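Local coordinates for protein thermospermine synthase (Medicago truncatula, PDB 6BQ3) that probably catalyses transfer of an aminopropyl group from decarboxylated S-adenosylmethionine to spermidine, giving thermospermine and methylthioadenosine, at residues 127-132 and 158-163; 104-109 and 173-178; 86-91 and 110-115. All coordinates share one frame; numbering follows the deposited sequence. Where two conformers were deposited one is given.

Contact 1: residues 127-132 and 158-163; sequences KVVMCD and EVVIND. With DSH (5'-S-(3-aminopropyl)-5'-thioadenosine), chain C.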
loop_
_atom_site.group_PDB
_atom_site.type_symbol
_atom_site.label_atom_id
_atom_site.label_comp_id
_atom_site.label_asym_id
_atom_site.label_seq_id
_atom_site.Cartn_x
_atom_site.Cartn_y
_atom_site.Cartn_z
ATOM N N LYS A 127 -14.768 -6.378 44.163
ATOM C CA LYS A 127 -15.830 -6.271 43.179
ATOM C C LYS A 127 -15.390 -5.431 41.978
ATOM O O LYS A 127 -14.932 -4.293 42.128
ATOM C CB LYS A 127 -17.079 -5.635 43.780
ATOM C CG LYS A 127 -18.351 -5.985 43.013
ATOM C CD LYS A 127 -19.259 -4.777 42.821
ATOM C CE LYS A 127 -20.687 -5.216 42.495
ATOM N NZ LYS A 127 -21.579 -4.053 42.188
ATOM N N VAL A 128 -15.549 -5.990 40.794
ATOM C CA VAL A 128 -15.295 -5.267 39.567
ATOM C C VAL A 128 -16.521 -5.367 38.719
ATOM O O VAL A 128 -16.942 -6.440 38.405
ATOM C CB VAL A 128 -14.106 -5.852 38.826
ATOM C CG1 VAL A 128 -13.801 -5.047 37.546
ATOM C CG2 VAL A 128 -12.900 -5.869 39.733
ATOM N N VAL A 129 -17.084 -4.228 38.347
ATOM C CA VAL A 129 -18.181 -4.179 37.389
ATOM C C VAL A 129 -17.613 -3.785 36.009
ATOM O O VAL A 129 -17.088 -2.694 35.867
ATOM C CB VAL A 129 -19.288 -3.191 37.814
ATOM C CG1 VAL A 129 -20.416 -3.173 36.785
ATOM C CG2 VAL A 129 -19.862 -3.578 39.190
ATOM N N MET A 130 -17.707 -4.706 35.042
ATOM C CA MET A 130 -17.445 -4.424 33.638
ATOM C C MET A 130 -18.762 -4.049 32.971
ATOM O O MET A 130 -19.635 -4.903 32.711
ATOM C CB MET A 130 -16.840 -5.650 32.966
ATOM C CG MET A 130 -16.471 -5.404 31.506
ATOM S SD MET A 130 -16.503 -6.972 30.618
ATOM C CE MET A 130 -15.029 -7.677 31.349
ATOM N N CYS A 131 -18.929 -2.769 32.716
ATOM C CA CYS A 131 -20.127 -2.299 32.064
ATOM C C CYS A 131 -19.833 -1.918 30.600
ATOM O O CYS A 131 -19.410 -0.793 30.327
ATOM C CB CYS A 131 -20.734 -1.117 32.816
ATOM S SG CYS A 131 -22.336 -0.664 32.094
ATOM N N ASP A 132 -20.067 -2.849 29.670
ATOM C CA ASP A 132 -19.863 -2.565 28.240
ATOM C C ASP A 132 -21.200 -2.563 27.519
ATOM O O ASP A 132 -22.080 -3.349 27.843
ATOM C CB ASP A 132 -18.930 -3.597 27.631
ATOM C CG ASP A 132 -18.285 -3.117 26.343
ATOM O OD1 ASP A 132 -19.024 -2.893 25.342
ATOM O OD2 ASP A 132 -17.039 -2.983 26.329
ATOM N N GLU A 158 -18.357 -8.697 37.800
ATOM C CA GLU A 158 -19.739 -8.691 37.333
ATOM C C GLU A 158 -19.758 -8.044 35.947
ATOM O O GLU A 158 -19.351 -6.887 35.799
ATOM C CB GLU A 158 -20.629 -7.918 38.294
ATOM C CG GLU A 158 -22.123 -8.042 38.015
ATOM C CD GLU A 158 -22.932 -7.056 38.837
ATOM O OE1 GLU A 158 -22.415 -6.580 39.874
ATOM O OE2 GLU A 158 -24.071 -6.728 38.435
ATOM N N VAL A 159 -20.190 -8.805 34.941
ATOM C CA VAL A 159 -20.369 -8.256 33.616
ATOM C C VAL A 159 -21.778 -7.685 33.527
ATOM O O VAL A 159 -22.766 -8.346 33.894
ATOM C CB VAL A 159 -20.133 -9.280 32.502
ATOM C CG1 VAL A 159 -20.378 -8.629 31.147
ATOM C CG2 VAL A 159 -18.717 -9.836 32.584
ATOM N N VAL A 160 -21.866 -6.466 33.013
ATOM C CA VAL A 160 -23.130 -5.763 32.849
ATOM C C VAL A 160 -23.160 -5.317 31.399
ATOM O O VAL A 160 -22.209 -4.680 30.941
ATOM C CB VAL A 160 -23.173 -4.552 33.794
ATOM C CG1 VAL A 160 -24.463 -3.758 33.631
ATOM C CG2 VAL A 160 -23.060 -5.028 35.259
ATOM N N ILE A 161 -24.214 -5.668 30.661
ATOM C CA ILE A 161 -24.369 -5.232 29.271
ATOM C C ILE A 161 -25.300 -4.028 29.255
ATOM O O ILE A 161 -26.514 -4.186 29.283
ATOM C CB ILE A 161 -24.860 -6.383 28.352
ATOM C CG1 ILE A 161 -23.884 -7.584 28.448
ATOM C CG2 ILE A 161 -25.057 -5.922 26.890
ATOM C CD1 ILE A 161 -22.403 -7.263 28.251
ATOM N N ASN A 162 -24.704 -2.832 29.215
ATOM C CA ASN A 162 -25.420 -1.545 29.188
ATOM C C ASN A 162 -24.490 -0.411 28.719
ATOM O O ASN A 162 -23.227 -0.508 28.777
ATOM C CB ASN A 162 -25.948 -1.186 30.598
ATOM C CG ASN A 162 -27.198 -0.286 30.587
ATOM O OD1 ASN A 162 -27.691 0.138 29.545
ATOM N ND2 ASN A 162 -27.736 -0.023 31.779
ATOM N N ASP A 163 -25.125 0.682 28.316
ATOM C CA ASP A 163 -24.465 1.982 28.244
ATOM C C ASP A 163 -24.074 2.397 29.664
ATOM O O ASP A 163 -24.909 2.505 30.511
ATOM C CB ASP A 163 -25.406 3.014 27.572
ATOM C CG ASP A 163 -24.991 4.446 27.829
ATOM O OD1 ASP A 163 -23.829 4.788 27.563
ATOM O OD2 ASP A 163 -25.822 5.205 28.367
HETATM N N DSH C . -8.609 2.542 23.907
HETATM N N1 DSH C . -20.940 2.399 27.561
HETATM C C2 DSH C . -20.204 1.227 27.921
HETATM N N3 DSH C . -19.234 0.684 26.973
HETATM C C4 DSH C . -19.022 1.364 25.643
HETATM C C5 DSH C . -19.724 2.474 25.314
HETATM C C6 DSH C . -20.753 3.046 26.305
HETATM N N6 DSH C . -21.534 4.223 26.003
HETATM N N7 DSH C . -19.338 2.855 24.090
HETATM C C8 DSH C . -18.392 1.985 23.663
HETATM N N9 DSH C . -18.197 1.051 24.624
HETATM C CA DSH C . -9.301 1.272 24.140
HETATM C CB DSH C . -10.827 1.486 24.031
HETATM S SD DSH C . -12.835 0.115 22.611
HETATM C CG DSH C . -11.563 0.122 23.917
HETATM C "C1'" DSH C . -17.329 0.013 24.650
HETATM C "C2'" DSH C . -17.082 -0.762 23.292
HETATM O "O2'" DSH C . -18.154 -1.805 23.057
HETATM C "C3'" DSH C . -15.919 -1.243 23.425
HETATM O "O3'" DSH C . -15.828 -2.500 24.195
HETATM C "C4'" DSH C . -15.071 -0.105 24.273
HETATM O "O4'" DSH C . -15.947 0.519 25.016
HETATM C "C5'" DSH C . -14.366 0.844 23.326
#
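V129 and V160 meet obliquely on one face of a parallel strand pair, with V129 CG1 3.6 Å from V160 CG2. The other branch of V160 turns to its ladder partner C131, CG1 lying 4.1 Å from C131 SG; the sulfur also rests against the N162 backbone. On the opposite face M130 and V159 run side by side, M130 SD touching V159 CG2. Between these layers the backbones form a regular ladder, M130 bonding through N to E158 O and through O to V160 N. The ladder continues from D132 to V160 O and N162 N; the last donor sits well above the carbonyl plane of D132. At the N-terminal end K127 bends at chi2 (-137°) and brings NZ to 3.5 Å from E158 OE1, a long salt bridge at the sheet's margin. At the C-terminal end the strands open onto the adenosine site. D132 takes the ribose with both carboxylate oxygens: O2' of the ligand donates to OD1 over 2.7 Å and O3' to OD2 over 2.5 Å. D163 OD1 accepts from adenine N6 at 2.8 Å, while its OD2 caps the following helix at A166 N. C131 O and N162 O both approach adenine C2, and N162 ND2 is bonded to E167. An acidic residue like D132 ending the second strand, gripping the ribose diol, is characteristic of Rossmann-like AdoMet-binding folds. Strand 157-161 forms one sheet edge within this chain; strand 104-107 flanks 127-132 on its other side, helix 164-170 packs against C131 and V160, and helix 135-144 against D132 and I161.

Contact 2: residues 104-109 and 173-178; sequences NVFIMG and EKYDVI. With DSH (5'-S-(3-aminopropyl)-5'-thioadenosine), chain C.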
loop_
_atom_site.group_PDB
_atom_site.type_symbol
_atom_site.label_atom_id
_atom_site.label_comp_id
_atom_site.label_asym_id
_atom_site.label_seq_id
_atom_site.Cartn_x
_atom_site.Cartn_y
_atom_site.Cartn_z
ATOM N N ASN A 104 -13.988 -1.644 45.452
ATOM C CA ASN A 104 -14.903 -1.818 44.346
ATOM C C ASN A 104 -14.598 -0.826 43.246
ATOM O O ASN A 104 -14.153 0.297 43.519
ATOM C CB ASN A 104 -16.375 -1.814 44.780
ATOM C CG ASN A 104 -16.849 -0.493 45.376
ATOM O OD1 ASN A 104 -16.049 0.398 45.752
ATOM N ND2 ASN A 104 -18.180 -0.374 45.505
ATOM N N VAL A 105 -14.795 -1.267 42.003
ATOM C CA VAL A 105 -14.420 -0.493 40.812
ATOM C C VAL A 105 -15.439 -0.716 39.716
ATOM O O VAL A 105 -15.915 -1.826 39.522
ATOM C CB VAL A 105 -13.027 -0.884 40.281
ATOM C CG1 VAL A 105 -12.674 -0.100 39.021
ATOM C CG2 VAL A 105 -11.976 -0.686 41.353
ATOM N N PHE A 106 -15.782 0.361 39.010
ATOM C CA PHE A 106 -16.712 0.320 37.885
ATOM C C PHE A 106 -15.930 0.709 36.637
ATOM O O PHE A 106 -15.283 1.743 36.621
ATOM C CB PHE A 106 -17.812 1.321 38.133
ATOM C CG PHE A 106 -18.935 1.219 37.160
ATOM C CD1 PHE A 106 -18.880 1.880 35.963
ATOM C CD2 PHE A 106 -20.065 0.498 37.464
ATOM C CE1 PHE A 106 -19.935 1.799 35.065
ATOM C CE2 PHE A 106 -21.111 0.400 36.571
ATOM C CZ PHE A 106 -21.041 1.044 35.360
ATOM N N ILE A 107 -15.989 -0.127 35.619
ATOM C CA ILE A 107 -15.331 0.109 34.323
ATOM C C ILE A 107 -16.410 0.542 33.330
ATOM O O ILE A 107 -17.383 -0.176 33.134
ATOM C CB ILE A 107 -14.691 -1.184 33.758
ATOM C CG1 ILE A 107 -13.823 -1.874 34.814
ATOM C CG2 ILE A 107 -13.897 -0.862 32.469
ATOM C CD1 ILE A 107 -13.284 -3.213 34.350
ATOM N N MET A 108 -16.177 1.653 32.647
ATOM C CA MET A 108 -16.999 2.074 31.524
ATOM C C MET A 108 -16.352 1.532 30.267
ATOM O O MET A 108 -15.262 1.993 29.905
ATOM C CB MET A 108 -17.057 3.590 31.494
ATOM C CG MET A 108 -17.383 4.218 32.843
ATOM S SD MET A 108 -17.831 5.964 32.695
ATOM C CE MET A 108 -16.238 6.662 32.213
ATOM N N GLY A 109 -17.003 0.554 29.621
ATOM C CA GLY A 109 -16.360 -0.301 28.614
ATOM C C GLY A 109 -15.802 -1.600 29.227
ATOM O O GLY A 109 -16.464 -2.288 30.017
ATOM N N GLU A 173 -25.137 2.265 43.887
ATOM C CA GLU A 173 -23.779 1.876 44.390
ATOM C C GLU A 173 -22.697 2.901 43.996
ATOM O O GLU A 173 -22.633 3.369 42.849
ATOM C CB GLU A 173 -23.341 0.447 43.988
ATOM C CG GLU A 173 -21.919 0.047 44.484
ATOM C CD GLU A 173 -21.719 -1.469 44.789
ATOM O OE1 GLU A 173 -22.670 -2.100 45.273
ATOM O OE2 GLU A 173 -20.595 -2.016 44.561
ATOM N N LYS A 174 -21.881 3.244 44.985
ATOM C CA LYS A 174 -20.769 4.160 44.860
ATOM C C LYS A 174 -19.454 3.355 44.898
ATOM O O LYS A 174 -19.383 2.307 45.553
ATOM C CB LYS A 174 -20.852 5.215 45.971
ATOM C CG LYS A 174 -21.974 6.229 45.715
ATOM C CD LYS A 174 -22.397 7.048 46.915
ATOM C CE LYS A 174 -21.259 7.842 47.522
ATOM N NZ LYS A 174 -21.725 8.664 48.676
ATOM N N TYR A 175 -18.433 3.826 44.170
ATOM C CA TYR A 175 -17.217 3.057 43.941
ATOM C C TYR A 175 -16.002 3.837 44.434
ATOM O O TYR A 175 -16.005 5.069 44.500
ATOM C CB TYR A 175 -17.076 2.705 42.456
ATOM C CG TYR A 175 -18.175 1.803 41.954
ATOM C CD1 TYR A 175 -18.032 0.429 41.982
ATOM C CD2 TYR A 175 -19.389 2.327 41.509
ATOM C CE1 TYR A 175 -19.048 -0.423 41.569
ATOM C CE2 TYR A 175 -20.424 1.490 41.102
ATOM C CZ TYR A 175 -20.251 0.112 41.129
ATOM O OH TYR A 175 -21.269 -0.720 40.708
ATOM N N ASP A 176 -14.985 3.086 44.822
ATOM C CA ASP A 176 -13.675 3.631 45.174
ATOM C C ASP A 176 -12.931 4.162 43.928
ATOM O O ASP A 176 -12.196 5.166 43.995
ATOM C CB ASP A 176 -12.822 2.525 45.841
ATOM C CG ASP A 176 -13.300 2.163 47.236
ATOM O OD1 ASP A 176 -13.624 3.084 47.980
ATOM O OD2 ASP A 176 -13.318 0.935 47.581
ATOM N N VAL A 177 -13.088 3.451 42.801
ATOM C CA VAL A 177 -12.432 3.804 41.557
ATOM C C VAL A 177 -13.404 3.584 40.401
ATOM O O VAL A 177 -14.113 2.600 40.350
ATOM C CB VAL A 177 -11.136 2.983 41.297
ATOM C CG1 VAL A 177 -10.419 3.474 40.045
ATOM C CG2 VAL A 177 -10.168 3.052 42.479
ATOM N N ILE A 178 -13.470 4.550 39.516
ATOM C CA ILE A 178 -14.145 4.374 38.281
ATOM C C ILE A 178 -13.118 4.538 37.146
ATOM O O ILE A 178 -12.320 5.475 37.138
ATOM C CB ILE A 178 -15.325 5.345 38.192
ATOM C CG1 ILE A 178 -16.335 5.056 39.336
ATOM C CG2 ILE A 178 -15.991 5.190 36.828
ATOM C CD1 ILE A 178 -17.431 6.110 39.483
HETATM N N DSH C . -8.609 2.542 23.907
HETATM N N1 DSH C . -20.940 2.399 27.561
HETATM C C2 DSH C . -20.204 1.227 27.921
HETATM N N3 DSH C . -19.234 0.684 26.973
HETATM C C4 DSH C . -19.022 1.364 25.643
HETATM C C5 DSH C . -19.724 2.474 25.314
HETATM C C6 DSH C . -20.753 3.046 26.305
HETATM N N6 DSH C . -21.534 4.223 26.003
HETATM N N7 DSH C . -19.338 2.855 24.090
HETATM C C8 DSH C . -18.392 1.985 23.663
HETATM N N9 DSH C . -18.197 1.051 24.624
HETATM C CA DSH C . -9.301 1.272 24.140
HETATM C CB DSH C . -10.827 1.486 24.031
HETATM S SD DSH C . -12.835 0.115 22.611
HETATM C CG DSH C . -11.563 0.122 23.917
HETATM C "C1'" DSH C . -17.329 0.013 24.650
HETATM C "C2'" DSH C . -17.082 -0.762 23.292
HETATM O "O2'" DSH C . -18.154 -1.805 23.057
HETATM C "C3'" DSH C . -15.919 -1.243 23.425
HETATM O "O3'" DSH C . -15.828 -2.500 24.195
HETATM C "C4'" DSH C . -15.071 -0.105 24.273
HETATM O "O4'" DSH C . -15.947 0.519 25.016
HETATM C "C5'" DSH C . -14.366 0.844 23.326
#
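N104 carries its amide across to the turn that leads into the partner strand, gripping it at three points. ND2 donates to K174 O over 2.9 Å and to E173 OE2 over 3.1 Å; OE2 lies nearly in the amide plane of N104 but is itself met from above the carboxylate plane. OD1 accepts D176 N, 3.0 Å away, with the donor above the carbonyl plane. A chi1 of 64° folds CG between the backbone N and carbonyl carbon, which directs the amide at this turn. Next to it the Y175 ring is sandwiched: F106 CB stands over its centre, 3.7 Å from the centroid, and E173 CG lies on the opposite face, toward the rim. The F106 ring is tilted 59° to that of Y175, with Y175 OH near its edge. Strands 104-107 and 175-181 are the first and fourth in chain order of the Rossmann-like sheet, adjacent and parallel, joined through F106 N to V177 O at 3.1 Å. D176 falls between the residues paired with N104 and V105, breaking the regular strand; N104 O holds D176 N and V177 N weakly. In the bridged pair, V105 CG2 lies 3.8 Å from V177 CB; farther along, M108 CG packs on I178 CG2. The G109 backbone, with angles suited to glycine, brings its CA to 3.5 Å from ligand N3. Farther out, K209 NZ bonds N104 OD1 and K103 N bonds D176 OD2, while helix 164-170 lies against F106 and M108, and helix 197-204 against M108 and I178.

Contact 3: residues 86-91 and 110-115; sequences IYHECL and GGEGST. With DSH (5'-S-(3-aminopropyl)-5'-thioadenosine), chain C.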
loop_
_atom_site.group_PDB
_atom_site.type_symbol
_atom_site.label_atom_id
_atom_site.label_comp_id
_atom_site.label_asym_id
_atom_site.label_seq_id
_atom_site.Cartn_x
_atom_site.Cartn_y
_atom_site.Cartn_z
ATOM N N ILE A 86 0.801 -2.805 28.181
ATOM C CA ILE A 86 1.259 -1.463 28.505
ATOM C C ILE A 86 0.038 -0.569 28.721
ATOM O O ILE A 86 -0.050 0.175 29.703
ATOM C CB ILE A 86 2.104 -0.867 27.339
ATOM C CG1 ILE A 86 3.295 -1.817 27.001
ATOM C CG2 ILE A 86 2.528 0.565 27.694
ATOM C CD1 ILE A 86 4.036 -1.390 25.734
ATOM N N TYR A 87 -0.881 -0.594 27.772
ATOM C CA TYR A 87 -2.107 0.154 27.889
ATOM C C TYR A 87 -2.829 -0.152 29.204
ATOM O O TYR A 87 -3.269 0.765 29.908
ATOM C CB TYR A 87 -3.003 -0.102 26.668
ATOM C CG TYR A 87 -4.360 0.565 26.752
ATOM C CD1 TYR A 87 -4.563 1.855 26.273
ATOM C CD2 TYR A 87 -5.434 -0.075 27.355
ATOM C CE1 TYR A 87 -5.803 2.489 26.377
ATOM C CE2 TYR A 87 -6.677 0.556 27.494
ATOM C CZ TYR A 87 -6.856 1.830 26.966
ATOM O OH TYR A 87 -8.079 2.452 27.033
ATOM N N HIS A 88 -2.970 -1.441 29.520
ATOM C CA HIS A 88 -3.799 -1.861 30.633
ATOM C C HIS A 88 -3.136 -1.698 31.990
ATOM O O HIS A 88 -3.795 -1.308 32.964
ATOM C CB HIS A 88 -4.362 -3.260 30.354
ATOM C CG HIS A 88 -5.300 -3.278 29.190
ATOM N ND1 HIS A 88 -4.969 -3.782 27.946
ATOM C CD2 HIS A 88 -6.555 -2.794 29.077
ATOM C CE1 HIS A 88 -5.998 -3.612 27.125
ATOM N NE2 HIS A 88 -6.973 -3.018 27.793
ATOM N N GLU A 89 -1.823 -1.894 32.075
ATOM C CA GLU A 89 -1.098 -1.519 33.292
ATOM C C GLU A 89 -1.195 -0.024 33.588
ATOM O O GLU A 89 -1.361 0.366 34.725
ATOM C CB GLU A 89 0.357 -1.943 33.238
ATOM C CG GLU A 89 0.467 -3.457 33.322
ATOM C CD GLU A 89 1.861 -3.953 33.513
ATOM O OE1 GLU A 89 2.745 -3.117 33.746
ATOM O OE2 GLU A 89 2.080 -5.204 33.454
ATOM N N CYS A 90 -1.015 0.775 32.553
ATOM C CA CYS A 90 -1.008 2.226 32.691
ATOM C C CYS A 90 -2.382 2.738 33.060
ATOM O O CYS A 90 -2.510 3.662 33.827
ATOM C CB CYS A 90 -0.528 2.859 31.380
ATOM S SG CYS A 90 1.279 2.783 31.196
ATOM N N LEU A 91 -3.414 2.147 32.477
ATOM C CA LEU A 91 -4.784 2.584 32.736
ATOM C C LEU A 91 -5.168 2.284 34.170
ATOM O O LEU A 91 -5.842 3.095 34.815
ATOM C CB LEU A 91 -5.801 1.867 31.797
ATOM C CG LEU A 91 -7.294 2.122 32.077
ATOM C CD1 LEU A 91 -7.649 3.567 31.887
ATOM C CD2 LEU A 91 -8.204 1.274 31.170
ATOM N N GLY A 110 -14.569 -1.936 28.874
ATOM C CA GLY A 110 -13.892 -3.100 29.427
ATOM C C GLY A 110 -14.192 -4.426 28.765
ATOM O O GLY A 110 -13.674 -5.459 29.212
ATOM N N GLY A 111 -15.017 -4.428 27.707
ATOM C CA GLY A 111 -15.450 -5.674 27.070
ATOM C C GLY A 111 -14.322 -6.595 26.639
ATOM O O GLY A 111 -14.449 -7.813 26.688
ATOM N N GLU A 112 -13.206 -5.996 26.246
ATOM C CA GLU A 112 -11.994 -6.727 25.881
ATOM C C GLU A 112 -11.395 -7.543 27.046
ATOM O O GLU A 112 -10.686 -8.542 26.815
ATOM C CB GLU A 112 -11.000 -5.729 25.246
ATOM C CG GLU A 112 -9.673 -6.299 24.840
ATOM C CD GLU A 112 -8.598 -6.151 25.912
ATOM O OE1 GLU A 112 -7.405 -6.434 25.606
ATOM O OE2 GLU A 112 -8.937 -5.734 27.059
ATOM N N GLY A 113 -11.652 -7.110 28.284
ATOM C CA GLY A 113 -11.378 -7.929 29.460
ATOM C C GLY A 113 -10.033 -7.738 30.152
ATOM O O GLY A 113 -9.823 -8.301 31.232
ATOM N N SER A 114 -9.117 -6.959 29.558
ATOM C CA SER A 114 -7.770 -6.814 30.093
ATOM C C SER A 114 -7.723 -5.790 31.209
ATOM O O SER A 114 -6.895 -5.901 32.082
ATOM C CB SER A 114 -6.743 -6.462 28.997
ATOM O OG SER A 114 -6.796 -7.467 28.011
ATOM N N THR A 115 -8.627 -4.824 31.197
ATOM C CA THR A 115 -8.705 -3.872 32.283
ATOM C C THR A 115 -9.170 -4.616 33.533
ATOM O O THR A 115 -8.623 -4.430 34.614
ATOM C CB THR A 115 -9.666 -2.740 31.931
ATOM O OG1 THR A 115 -9.120 -2.018 30.833
ATOM C CG2 THR A 115 -9.907 -1.797 33.084
HETATM N N DSH C . -8.609 2.542 23.907
HETATM N N1 DSH C . -20.940 2.399 27.561
HETATM C C2 DSH C . -20.204 1.227 27.921
HETATM N N3 DSH C . -19.234 0.684 26.973
HETATM C C4 DSH C . -19.022 1.364 25.643
HETATM C C5 DSH C . -19.724 2.474 25.314
HETATM C C6 DSH C . -20.753 3.046 26.305
HETATM N N6 DSH C . -21.534 4.223 26.003
HETATM N N7 DSH C . -19.338 2.855 24.090
HETATM C C8 DSH C . -18.392 1.985 23.663
HETATM N N9 DSH C . -18.197 1.051 24.624
HETATM C CA DSH C . -9.301 1.272 24.140
HETATM C CB DSH C . -10.827 1.486 24.031
HETATM S SD DSH C . -12.835 0.115 22.611
HETATM C CG DSH C . -11.563 0.122 23.917
HETATM C "C1'" DSH C . -17.329 0.013 24.650
HETATM C "C2'" DSH C . -17.082 -0.762 23.292
HETATM O "O2'" DSH C . -18.154 -1.805 23.057
HETATM C "C3'" DSH C . -15.919 -1.243 23.425
HETATM O "O3'" DSH C . -15.828 -2.500 24.195
HETATM C "C4'" DSH C . -15.071 -0.105 24.273
HETATM O "O4'" DSH C . -15.947 0.519 25.016
HETATM C "C5'" DSH C . -14.366 0.844 23.326
#
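The H88 imidazole is held between two layers, with S114 CB centred over one face and Y87 CD2 over the centre of the other. The S114 CB contact is a CH-pi approach, 3.4 Å from the ring centroid and 8° off its normal. At the ring edge T115 OG1 lies 3.2 Å from H88 CD2. The H88 and E112 side chains approach from opposite directions, the carboxylate plane turned only 12° from the imidazole, but NE2 and OE2 are poorly aligned for a bond. H88 is instead tied back to its own helix through ND1, which is bonded to E84 O. A chi1 of -65° sets the ring beside the backbone N and leaves its outer edge facing the glycine-rich loop. L91 CD2 rests against T115, 3.4 Å from its OG1. E112 folds over the helix start: OE2 accepts S114 N at 2.8 Å and OE1 accepts S114 OG at 2.7 Å, both from above the carboxylate plane, while OE1 is also bonded to S79. The loop itself is a type I turn closed by G113 N to G110 O, and G113 stands at the N-cap of helix 114-120. Beyond the interface, Y87 OH and T115 OG1 each bond D181, the predicted proton acceptor, and Y87 OH takes a weak bond from the ligand amine at 3.2 Å. A tight glycine turn running from the first strand into a helix, with G111 N bonded to the ribose-binding D132, is consistent with the nucleotide-binding loop of Rossmann-like AdoMet-dependent enzymes, here lying by the ribose.

How the contacts relate
Contact 3 opens first, on helix 84-98. Contact 2 then opens on strand 104-107 before contact 3 closes at the turn and helix start 110-115, so the two cross, and I107 CD1 packs on T115 CG2 between them. Contact 1 follows contact 3 in series: it opens on strand 127-132, closes at 158-163, and lies wholly within the longer loop that contact 2 completes at 173-178. Contacts 1 and 2 share one sheet, where strand 104-107 runs between 127-132 and 175-181 and C131 O reaches G109 N. Contact 3 ties the preceding helix to the loop leaving that sheet. All three touch the bound thioadenosine, contact 1 most fully.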